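Local coordinates for VP4 CORE protein (Bluetongue virus, PDB 2JHP) that caps viral messenger RNA as a multifunctional enzyme of the inner capsid, carrying separate methyltransferase sites in one chain, at residues H148-Y160 with L382-N396. Residues are numbered along the deposited sequence; the frame is centred on the assembly and turned at random.
Sequences HKIYGMPEIPPLY and LKKRLFEHLHIVRKN. With SAH (S-adenosyl-L-homocysteine), chain B; GUN (guanine), chain D.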
ATOM      1  N   HIS A 148      -2.552  -6.089 -14.427  1.00 14.63           N
ATOM      2  CA  HIS A 148      -2.559  -4.802 -13.746  1.00 22.34           C
ATOM      3  C   HIS A 148      -1.631  -3.795 -14.425  1.00 16.54           C
ATOM      4  O   HIS A 148      -0.588  -4.162 -14.960  1.00 12.76           O
ATOM      5  CB  HIS A 148      -2.161  -4.968 -12.280  1.00 20.85           C
ATOM      6  CG  HIS A 148      -2.939  -6.027 -11.558  1.00  2.79           C
ATOM      7  ND1 HIS A 148      -4.143  -5.775 -10.934  1.00 24.73           N
ATOM      8  CD2 HIS A 148      -2.683  -7.345 -11.364  1.00 19.22           C
ATOM      9  CE1 HIS A 148      -4.589  -6.890 -10.386  1.00  1.82           C
ATOM     10  NE2 HIS A 148      -3.725  -7.856 -10.633  1.00 28.71           N
ATOM     11  N   LYS A 149      -2.050  -2.532 -14.401  1.00 13.41           N
ATOM     12  CA  LYS A 149      -1.281  -1.394 -14.882  1.00  9.04           C
ATOM     13  C   LYS A 149      -0.937  -0.538 -13.667  1.00  7.02           C
ATOM     14  O   LYS A 149      -1.830  -0.022 -12.985  1.00 10.76           O
ATOM     15  CB  LYS A 149      -2.094  -0.577 -15.896  1.00 11.36           C
ATOM     16  CG  LYS A 149      -2.601  -1.358 -17.124  1.00 14.65           C
ATOM     17  CD  LYS A 149      -1.462  -1.830 -18.013  1.00 15.09           C
ATOM     18  CE  LYS A 149      -1.926  -2.912 -18.978  1.00106.72           C
ATOM     19  NZ  LYS A 149      -0.787  -3.751 -19.468  1.00 25.98           N
ATOM     20  N   ILE A 150       0.360  -0.421 -13.383  1.00 18.33           N
ATOM     21  CA  ILE A 150       0.839   0.213 -12.157  1.00 45.03           C
ATOM     22  C   ILE A 150       1.455   1.586 -12.433  1.00 34.96           C
ATOM     23  O   ILE A 150       2.498   1.693 -13.089  1.00 11.57           O
ATOM     24  CB  ILE A 150       1.871  -0.687 -11.426  1.00 69.74           C
ATOM     25  CG1 ILE A 150       1.331  -2.110 -11.178  1.00 29.80           C
ATOM     26  CG2 ILE A 150       2.373  -0.015 -10.156  1.00 34.22           C
ATOM     27  CD1 ILE A 150      -0.050  -2.220 -10.499  1.00  7.60           C
ATOM     28  N   TYR A 151       0.794   2.622 -11.917  1.00 13.97           N
ATOM     29  CA  TYR A 151       1.219   4.009 -12.060  1.00 11.56           C
ATOM     30  C   TYR A 151       1.589   4.637 -10.730  1.00 15.82           C
ATOM     31  O   TYR A 151       1.199   4.170  -9.653  1.00 13.11           O
ATOM     32  CB  TYR A 151       0.105   4.860 -12.654  1.00 16.81           C
ATOM     33  CG  TYR A 151      -0.497   4.339 -13.941  1.00-11.14           C
ATOM     34  CD1 TYR A 151      -1.754   3.718 -13.949  1.00 25.36           C
ATOM     35  CD2 TYR A 151       0.165   4.484 -15.160  1.00 20.56           C
ATOM     36  CE1 TYR A 151      -2.323   3.250 -15.135  1.00 11.04           C
ATOM     37  CE2 TYR A 151      -0.419   4.008 -16.350  1.00-12.07           C
ATOM     38  CZ  TYR A 151      -1.647   3.399 -16.315  1.00 32.49           C
ATOM     39  OH  TYR A 151      -2.179   2.948 -17.483  1.00 11.09           O
ATOM     40  N   GLY A 152       2.326   5.734 -10.829  1.00  4.85           N
ATOM     41  CA  GLY A 152       2.801   6.475  -9.665  1.00 -8.23           C
ATOM     42  C   GLY A 152       3.753   7.585 -10.057  1.00  7.78           C
ATOM     43  O   GLY A 152       3.963   7.863 -11.244  1.00 17.79           O
ATOM     44  N   MET A 153       4.315   8.229  -9.041  1.00 21.93           N
ATOM     45  CA  MET A 153       5.391   9.203  -9.224  1.00 10.15           C
ATOM     46  C   MET A 153       6.447   8.948  -8.143  1.00 16.70           C
ATOM     47  O   MET A 153       6.578   9.715  -7.192  1.00 14.54           O
ATOM     48  CB  MET A 153       4.848  10.632  -9.176  1.00 16.41           C
ATOM     49  CG  MET A 153       3.670  10.856 -10.094  1.00 69.10           C
ATOM     50  SD  MET A 153       3.322  12.574 -10.386  1.00 31.15           S
ATOM     51  CE  MET A 153       4.358  12.888 -11.817  1.00120.06           C
ATOM     52  N   PRO A 154       7.169   7.826  -8.266  1.00  9.14           N
ATOM     53  CA  PRO A 154       8.131   7.450  -7.240  1.00 13.17           C
ATOM     54  C   PRO A 154       9.380   8.306  -7.312  1.00 15.80           C
ATOM     55  O   PRO A 154       9.655   8.894  -8.360  1.00 17.61           O
ATOM     56  CB  PRO A 154       8.444   5.989  -7.574  1.00  9.11           C
ATOM     57  CG  PRO A 154       8.195   5.876  -9.026  1.00 10.24           C
ATOM     58  CD  PRO A 154       7.107   6.835  -9.361  1.00 15.35           C
ATOM     59  N   GLU A 155      10.114   8.368  -6.195  1.00 12.61           N
ATOM     60  CA  GLU A 155      11.300   9.213  -6.043  1.00 16.68           C
ATOM     61  C   GLU A 155      12.357   8.711  -7.005  1.00 16.53           C
ATOM     62  O   GLU A 155      12.808   7.583  -6.903  1.00 23.75           O
ATOM     63  CB  GLU A 155      11.813   9.169  -4.595  1.00 32.55           C
ATOM     64  CG  GLU A 155      12.202  10.545  -4.017  1.00 -5.42           C
ATOM     65  CD  GLU A 155      13.137  10.479  -2.779  1.00 13.32           C
ATOM     66  OE1 GLU A 155      13.015   9.538  -1.954  1.00 18.37           O
ATOM     67  OE2 GLU A 155      13.991  11.386  -2.626  1.00 14.73           O
ATOM     68  N   ILE A 156      12.723   9.554  -7.959  1.00 15.20           N
ATOM     69  CA  ILE A 156      13.653   9.187  -9.029  1.00 14.32           C
ATOM     70  C   ILE A 156      15.079   8.931  -8.511  1.00 25.62           C
ATOM     71  O   ILE A 156      15.614   9.750  -7.770  1.00 14.35           O
ATOM     72  CB  ILE A 156      13.650  10.263 -10.141  1.00 32.64           C
ATOM     73  CG1 ILE A 156      12.299  10.271 -10.873  1.00 10.68           C
ATOM     74  CG2 ILE A 156      14.774  10.027 -11.126  1.00 -7.85           C
ATOM     75  CD1 ILE A 156      12.212  11.282 -12.000  1.00  5.12           C
ATOM     76  N   PRO A 157      15.684   7.778  -8.886  1.00 -4.42           N
ATOM     77  CA  PRO A 157      17.058   7.438  -8.480  1.00 -6.71           C
ATOM     78  C   PRO A 157      18.085   8.305  -9.173  1.00 -6.26           C
ATOM     79  O   PRO A 157      17.739   9.011 -10.128  1.00  3.27           O
ATOM     80  CB  PRO A 157      17.229   5.999  -8.982  1.00  2.19           C
ATOM     81  CG  PRO A 157      16.255   5.875 -10.124  1.00 59.18           C
ATOM     82  CD  PRO A 157      15.077   6.713  -9.717  1.00 -5.79           C
ATOM     83  N   PRO A 158      19.343   8.275  -8.683  1.00  4.75           N
ATOM     84  CA  PRO A 158      20.515   8.794  -9.384  1.00  7.60           C
ATOM     85  C   PRO A 158      20.658   8.180 -10.768  1.00 13.54           C
ATOM     86  O   PRO A 158      20.698   6.960 -10.897  1.00 17.80           O
ATOM     87  CB  PRO A 158      21.680   8.316  -8.518  1.00-12.19           C
ATOM     88  CG  PRO A 158      21.104   8.151  -7.173  1.00 -7.98           C
ATOM     89  CD  PRO A 158      19.681   7.766  -7.343  1.00 -8.18           C
ATOM     90  N   LEU A 159      20.743   9.025 -11.790  1.00 13.11           N
ATOM     91  CA  LEU A 159      20.888   8.572 -13.167  1.00 23.26           C
ATOM     92  C   LEU A 159      21.939   9.391 -13.880  1.00 15.89           C
ATOM     93  O   LEU A 159      22.465  10.356 -13.326  1.00 13.31           O
ATOM     94  CB  LEU A 159      19.574   8.738 -13.924  1.00 11.23           C
ATOM     95  CG  LEU A 159      18.318   8.282 -13.212  1.00-14.89           C
ATOM     96  CD1 LEU A 159      17.046   8.865 -13.885  1.00-13.20           C
ATOM     97  CD2 LEU A 159      18.246   6.748 -13.144  1.00 26.27           C
ATOM     98  N   TYR A 160      22.224   8.990 -15.118  1.00 12.90           N
ATOM     99  CA  TYR A 160      23.058   9.751 -16.032  1.00  3.19           C
ATOM    100  C   TYR A 160      22.561   9.637 -17.472  1.00 22.93           C
ATOM    101  O   TYR A 160      22.374   8.529 -17.991  1.00 26.67           O
ATOM    102  CB  TYR A 160      24.510   9.284 -15.967  1.00 11.55           C
ATOM    103  CG  TYR A 160      25.448  10.143 -16.793  1.00 -1.97           C
ATOM    104  CD1 TYR A 160      26.157  11.192 -16.209  1.00 -8.63           C
ATOM    105  CD2 TYR A 160      25.625   9.911 -18.153  1.00 14.68           C
ATOM    106  CE1 TYR A 160      27.019  11.983 -16.954  1.00-12.08           C
ATOM    107  CE2 TYR A 160      26.479  10.696 -18.906  1.00 -8.17           C
ATOM    108  CZ  TYR A 160      27.177  11.733 -18.300  1.00  4.36           C
ATOM    109  OH  TYR A 160      28.031  12.523 -19.044  1.00  5.17           O
ATOM    110  N   LEU A 382      18.478   2.505  -2.831  1.00 16.19           N
ATOM    111  CA  LEU A 382      18.810   2.640  -4.247  1.00  9.93           C
ATOM    112  C   LEU A 382      18.092   1.539  -5.029  1.00 18.66           C
ATOM    113  O   LEU A 382      17.392   1.816  -6.002  1.00 17.70           O
ATOM    114  CB  LEU A 382      20.331   2.603  -4.492  1.00-10.37           C
ATOM    115  CG  LEU A 382      20.795   2.705  -5.956  1.00 10.39           C
ATOM    116  CD1 LEU A 382      20.247   3.975  -6.655  1.00-12.28           C
ATOM    117  CD2 LEU A 382      22.298   2.649  -6.079  1.00 13.75           C
ATOM    118  N   LYS A 383      18.244   0.296  -4.579  1.00 13.96           N
ATOM    119  CA  LYS A 383      17.582  -0.822  -5.230  1.00 16.10           C
ATOM    120  C   LYS A 383      16.083  -0.565  -5.372  1.00 24.01           C
ATOM    121  O   LYS A 383      15.545  -0.682  -6.461  1.00 17.68           O
ATOM    122  CB  LYS A 383      17.841  -2.130  -4.489  1.00 22.52           C
ATOM    123  CG  LYS A 383      17.584  -3.349  -5.344  1.00 16.23           C
ATOM    124  CD  LYS A 383      18.155  -4.604  -4.734  1.00 11.10           C
ATOM    125  CE  LYS A 383      17.323  -5.095  -3.574  1.00 14.13           C
ATOM    126  NZ  LYS A 383      17.914  -6.330  -2.989  1.00 18.95           N
ATOM    127  N   LYS A 384      15.426  -0.187  -4.281  1.00 17.36           N
ATOM    128  CA  LYS A 384      14.002   0.146  -4.310  1.00 12.87           C
ATOM    129  C   LYS A 384      13.665   1.113  -5.436  1.00 15.69           C
ATOM    130  O   LYS A 384      12.828   0.813  -6.292  1.00 16.79           O
ATOM    131  CB  LYS A 384      13.547   0.723  -2.958  1.00 15.82           C
ATOM    132  CG  LYS A 384      12.031   0.744  -2.743  1.00 18.11           C
ATOM    133  CD  LYS A 384      11.687   0.970  -1.273  1.00 11.41           C
ATOM    134  CE  LYS A 384      10.317   1.624  -1.077  1.00 41.32           C
ATOM    135  NZ  LYS A 384      10.312   3.065  -1.488  1.00 21.84           N
ATOM    136  N   ARG A 385      14.347   2.257  -5.426  1.00 15.71           N
ATOM    137  CA  ARG A 385      14.138   3.354  -6.365  1.00 13.17           C
ATOM    138  C   ARG A 385      14.404   3.011  -7.833  1.00 20.76           C
ATOM    139  O   ARG A 385      13.759   3.564  -8.725  1.00 18.37           O
ATOM    140  CB  ARG A 385      15.016   4.536  -5.984  1.00 13.47           C
ATOM    141  CG  ARG A 385      14.517   5.349  -4.823  1.00 35.81           C
ATOM    142  CD  ARG A 385      15.146   6.718  -4.910  1.00  9.78           C
ATOM    143  NE  ARG A 385      15.402   7.323  -3.606  1.00 37.59           N
ATOM    144  CZ  ARG A 385      16.193   8.376  -3.428  1.00  5.29           C
ATOM    145  NH1 ARG A 385      16.801   8.930  -4.475  1.00 29.91           N
ATOM    146  NH2 ARG A 385      16.376   8.871  -2.211  1.00135.50           N
ATOM    147  N   LEU A 386      15.375   2.135  -8.083  1.00 14.27           N
ATOM    148  CA  LEU A 386      15.642   1.671  -9.433  1.00 18.08           C
ATOM    149  C   LEU A 386      14.441   0.832  -9.894  1.00 17.95           C
ATOM    150  O   LEU A 386      13.855   1.078 -10.941  1.00 16.19           O
ATOM    151  CB  LEU A 386      16.949   0.857  -9.483  1.00 11.51           C
ATOM    152  CG  LEU A 386      18.315   1.545  -9.337  1.00 24.28           C
ATOM    153  CD1 LEU A 386      19.436   0.521  -9.181  1.00  3.90           C
ATOM    154  CD2 LEU A 386      18.625   2.446 -10.521  1.00-10.46           C
ATOM    155  N   PHE A 387      14.084  -0.149  -9.083  1.00 14.38           N
ATOM    156  CA  PHE A 387      12.940  -0.999  -9.320  1.00 14.66           C
ATOM    157  C   PHE A 387      11.703  -0.194  -9.711  1.00 16.04           C
ATOM    158  O   PHE A 387      11.100  -0.454 -10.753  1.00 13.52           O
ATOM    159  CB  PHE A 387      12.652  -1.820  -8.053  1.00 -7.38           C
ATOM    160  CG  PHE A 387      11.670  -2.932  -8.257  1.00  7.16           C
ATOM    161  CD1 PHE A 387      11.875  -3.883  -9.242  1.00 19.65           C
ATOM    162  CD2 PHE A 387      10.555  -3.048  -7.434  1.00 -9.36           C
ATOM    163  CE1 PHE A 387      10.984  -4.913  -9.425  1.00  6.86           C
ATOM    164  CE2 PHE A 387       9.657  -4.094  -7.594  1.00 23.20           C
ATOM    165  CZ  PHE A 387       9.872  -5.032  -8.593  1.00 -9.17           C
ATOM    166  N   GLU A 388      11.345   0.782  -8.874  1.00 18.65           N
ATOM    167  CA  GLU A 388      10.151   1.605  -9.075  1.00 20.31           C
ATOM    168  C   GLU A 388      10.246   2.484 -10.320  1.00 14.92           C
ATOM    169  O   GLU A 388       9.244   2.755 -10.990  1.00 11.88           O
ATOM    170  CB  GLU A 388       9.909   2.490  -7.860  1.00-10.51           C
ATOM    171  CG  GLU A 388       9.528   1.725  -6.579  1.00 17.23           C
ATOM    172  CD  GLU A 388       9.652   2.565  -5.304  1.00 21.57           C
ATOM    173  OE1 GLU A 388      10.271   3.656  -5.347  1.00 12.59           O
ATOM    174  OE2 GLU A 388       9.123   2.127  -4.253  1.00 20.55           O
ATOM    175  N   HIS A 389      11.455   2.932 -10.633  1.00 18.27           N
ATOM    176  CA  HIS A 389      11.625   3.831 -11.741  1.00 16.34           C
ATOM    177  C   HIS A 389      11.546   3.098 -13.069  1.00 19.88           C
ATOM    178  O   HIS A 389      11.013   3.623 -14.053  1.00  7.37           O
ATOM    179  CB  HIS A 389      12.924   4.623 -11.630  1.00  8.83           C
ATOM    180  CG  HIS A 389      13.035   5.703 -12.657  1.00 19.20           C
ATOM    181  ND1 HIS A 389      14.024   5.719 -13.615  1.00 15.07           N
ATOM    182  CD2 HIS A 389      12.235   6.765 -12.921  1.00 23.05           C
ATOM    183  CE1 HIS A 389      13.852   6.767 -14.403  1.00 17.16           C
ATOM    184  NE2 HIS A 389      12.769   7.413 -14.007  1.00 10.57           N
ATOM    185  N   LEU A 390      12.077   1.887 -13.095  1.00 16.94           N
ATOM    186  CA  LEU A 390      12.095   1.106 -14.314  1.00  7.71           C
ATOM    187  C   LEU A 390      10.710   0.552 -14.668  1.00  8.60           C
ATOM    188  O   LEU A 390      10.353   0.484 -15.852  1.00 10.07           O
ATOM    189  CB  LEU A 390      13.139  -0.013 -14.229  1.00 11.95           C
ATOM    190  CG  LEU A 390      14.615   0.435 -14.169  1.00  7.52           C
ATOM    191  CD1 LEU A 390      15.543  -0.752 -14.069  1.00 20.64           C
ATOM    192  CD2 LEU A 390      15.034   1.317 -15.356  1.00  8.23           C
ATOM    193  N   HIS A 391       9.924   0.216 -13.644  1.00 13.27           N
ATOM    194  CA  HIS A 391       8.769  -0.652 -13.818  1.00 12.27           C
ATOM    195  C   HIS A 391       7.410  -0.019 -13.518  1.00 15.78           C
ATOM    196  O   HIS A 391       6.398  -0.712 -13.562  1.00 38.92           O
ATOM    197  CB  HIS A 391       8.954  -1.941 -12.983  1.00-10.06           C
ATOM    198  CG  HIS A 391      10.207  -2.692 -13.310  1.00 15.17           C
ATOM    199  ND1 HIS A 391      10.467  -3.181 -14.568  1.00 13.75           N
ATOM    200  CD2 HIS A 391      11.267  -3.036 -12.544  1.00 15.21           C
ATOM    201  CE1 HIS A 391      11.638  -3.788 -14.568  1.00 15.03           C
ATOM    202  NE2 HIS A 391      12.143  -3.717 -13.350  1.00 25.09           N
ATOM    203  N   ILE A 392       7.386   1.273 -13.201  1.00 23.04           N
ATOM    204  CA  ILE A 392       6.128   1.992 -12.951  1.00  1.51           C
ATOM    205  C   ILE A 392       5.975   3.087 -13.997  1.00 13.05           C
ATOM    206  O   ILE A 392       6.914   3.842 -14.272  1.00 15.25           O
ATOM    207  CB  ILE A 392       6.103   2.649 -11.543  1.00 17.63           C
ATOM    208  CG1 ILE A 392       5.944   1.597 -10.448  1.00 -4.28           C
ATOM    209  CG2 ILE A 392       5.003   3.706 -11.432  1.00 20.37           C
ATOM    210  CD1 ILE A 392       6.349   2.072  -9.055  1.00 24.43           C
ATOM    211  N   VAL A 393       4.792   3.174 -14.589  1.00  8.80           N
ATOM    212  CA  VAL A 393       4.510   4.283 -15.483  1.00  9.38           C
ATOM    213  C   VAL A 393       4.301   5.546 -14.659  1.00  7.17           C
ATOM    214  O   VAL A 393       3.453   5.602 -13.772  1.00 17.74           O
ATOM    215  CB  VAL A 393       3.287   4.023 -16.393  1.00  7.37           C
ATOM    216  CG1 VAL A 393       3.204   5.104 -17.471  1.00 -9.96           C
ATOM    217  CG2 VAL A 393       3.388   2.644 -17.032  1.00-11.56           C
ATOM    218  N   ARG A 394       5.122   6.547 -14.959  1.00 -8.38           N
ATOM    219  CA  ARG A 394       5.077   7.848 -14.278  1.00-10.37           C
ATOM    220  C   ARG A 394       3.850   8.610 -14.793  1.00 10.97           C
ATOM    221  O   ARG A 394       3.785   8.939 -15.971  1.00 14.03           O
ATOM    222  CB  ARG A 394       6.399   8.611 -14.511  1.00-11.25           C
ATOM    223  CG  ARG A 394       6.560   9.839 -13.640  1.00-10.12           C
ATOM    224  CD  ARG A 394       7.987  10.274 -13.467  1.00 18.46           C
ATOM    225  NE  ARG A 394       8.066  11.331 -12.459  1.00 23.68           N
ATOM    226  CZ  ARG A 394       8.263  11.132 -11.156  1.00 21.18           C
ATOM    227  NH1 ARG A 394       8.415   9.900 -10.675  1.00 35.79           N
ATOM    228  NH2 ARG A 394       8.313  12.167 -10.330  1.00 33.54           N
ATOM    229  N   LYS A 395       2.878   8.835 -13.905  1.00 13.41           N
ATOM    230  CA  LYS A 395       1.597   9.492 -14.220  1.00  9.93           C
ATOM    231  C   LYS A 395       0.996  10.075 -12.948  1.00 14.09           C
ATOM    232  O   LYS A 395       1.004   9.424 -11.903  1.00 16.86           O
ATOM    233  CB  LYS A 395       0.603   8.464 -14.774  1.00 13.71           C
ATOM    234  CG  LYS A 395      -0.213   8.914 -15.974  1.00 18.04           C
ATOM    235  CD  LYS A 395       0.487   8.500 -17.260  1.00 28.13           C
ATOM    236  CE  LYS A 395      -0.421   8.605 -18.474  1.00 38.42           C
ATOM    237  NZ  LYS A 395       0.148   7.851 -19.627  1.00 20.67           N
ATOM    238  N   ASN A 396       0.468  11.293 -13.032  1.00 15.17           N
ATOM    239  CA  ASN A 396      -0.214  11.912 -11.899  1.00 18.33           C
ATOM    240  C   ASN A 396      -1.670  11.458 -11.821  1.00 18.21           C
ATOM    241  O   ASN A 396      -2.495  11.796 -12.680  1.00 14.87           O
ATOM    242  CB  ASN A 396      -0.124  13.445 -11.958  1.00 34.82           C
ATOM    243  CG  ASN A 396      -0.626  14.129 -10.673  1.00 -8.23           C
ATOM    244  OD1 ASN A 396      -1.503  13.611  -9.961  1.00 17.58           O
ATOM    245  ND2 ASN A 396      -0.072  15.309 -10.379  1.00 10.91           N
TER
HETATM  246  N   SAH B1645      -0.261   3.392  -3.206  1.00 34.62           N
HETATM  247  CA  SAH B1645       0.764   2.599  -2.457  1.00 17.59           C
HETATM  248  CB  SAH B1645       1.908   3.422  -1.857  1.00 14.75           C
HETATM  249  CG  SAH B1645       1.696   4.885  -1.511  1.00 48.60           C
HETATM  250  SD  SAH B1645       3.284   5.686  -1.154  1.00 14.02           S
HETATM  251  C   SAH B1645       0.150   1.683  -1.410  1.00 19.67           C
HETATM  252  O   SAH B1645      -0.874   1.043  -1.663  1.00 20.34           O
HETATM  253  OXT SAH B1645       0.678   1.532  -0.309  1.00 46.07           O
HETATM  254  C5' SAH B1645       2.691   7.213  -1.939  1.00 -6.02           C
HETATM  255  C4' SAH B1645       3.266   7.427  -3.329  1.00  4.74           C
HETATM  256  O4' SAH B1645       2.342   8.109  -4.154  1.00  7.70           O
HETATM  257  C3' SAH B1645       4.548   8.256  -3.311  1.00  0.69           C
HETATM  258  O3' SAH B1645       5.443   7.640  -4.223  1.00 -7.14           O
HETATM  259  C2' SAH B1645       4.129   9.612  -3.857  1.00 -0.27           C
HETATM  260  O2' SAH B1645       5.137  10.239  -4.604  1.00 10.14           O
HETATM  261  C1' SAH B1645       2.962   9.234  -4.769  1.00 -1.73           C
HETATM  262  N9  SAH B1645       2.020  10.351  -5.001  1.00 14.19           N
HETATM  263  C8  SAH B1645       1.624  11.316  -4.104  1.00 -2.81           C
HETATM  264  N7  SAH B1645       0.755  12.155  -4.723  1.00 19.58           N
HETATM  265  C5  SAH B1645       0.588  11.744  -6.003  1.00 -6.33           C
HETATM  266  C6  SAH B1645      -0.184  12.222  -7.065  1.00 10.97           C
HETATM  267  N6  SAH B1645      -0.953  13.296  -6.907  1.00  9.62           N
HETATM  268  N1  SAH B1645      -0.160  11.571  -8.285  1.00  5.85           N
HETATM  269  C2  SAH B1645       0.630  10.446  -8.452  1.00 18.83           C
HETATM  270  N3  SAH B1645       1.395   9.968  -7.403  1.00  8.90           N
HETATM  271  C4  SAH B1645       1.379  10.606  -6.194  1.00 -4.23           C
HETATM  272  N9  GUN D1647      12.364  -3.215  -2.681  1.00 27.86           N
HETATM  273  C8  GUN D1647      11.242  -3.736  -2.174  1.00 88.23           C
HETATM  274  N7  GUN D1647      10.860  -4.777  -2.915  1.00 42.40           N
HETATM  275  C5  GUN D1647      11.743  -4.926  -3.896  1.00 30.15           C
HETATM  276  C6  GUN D1647      11.840  -5.838  -4.944  1.00 41.97           C
HETATM  277  O6  GUN D1647      10.995  -6.724  -5.084  1.00 30.11           O
HETATM  278  N1  GUN D1647      12.925  -5.724  -5.829  1.00 19.21           N
HETATM  279  C2  GUN D1647      13.861  -4.683  -5.619  1.00 50.09           C
HETATM  280  N2  GUN D1647      14.885  -4.547  -6.441  1.00 30.84           N
HETATM  281  N3  GUN D1647      13.741  -3.820  -4.593  1.00 19.65           N
HETATM  282  C4  GUN D1647      12.706  -3.928  -3.742  1.00 42.87           C
HETATM  283  O   HOH W   1       9.527   5.940  -4.545  1.00 16.43           O
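Tyr151 and Gly152 pair in parallel with Val393 and Arg394 through three backbone bonds, Val393 N to Ile150 O, Gly152 N to Val393 O and Lys395 N to Gly152 O; beyond them 154-159 runs along helix 380-391. The Tyr151 ring lies alongside Val393, CD2 3.4 Å from its CB. Arg394 stretches out, CG anti to the backbone N (chi1 -169°), bringing NH1 2.8 Å from Pro154 O. Ile156 CD1 and Met153 CB cover opposite faces of its guanidinium, which the bond and this sandwich hold in place. Pro154 packs on Glu388 CB, and a water bridges Glu155 N to Glu388 OE1, while OE2 takes Lys384 NZ and the backbone N of Ala137. Glu155 holds its carboxylate above one guanidinium face of Arg385, offset toward the rim and tilted 39°, OE1 3.4 Å from NH2, a purely electrostatic salt bridge. Pro157 CD rests 3.6 Å from His389 CB. Met153 O and Asn396 OD1, just beyond the paired strands, accept bonds from S-adenosyl-L-homocysteine O2' and N6 in its pocket; within helix 380-391, Phe387 turns one ring face to guanine. Strand 393-394 edges one of two Rossmann-like sheets, beside strand 149-152, while Leu386 reaches helix 178-186 and strand 322-324 of the other sheet.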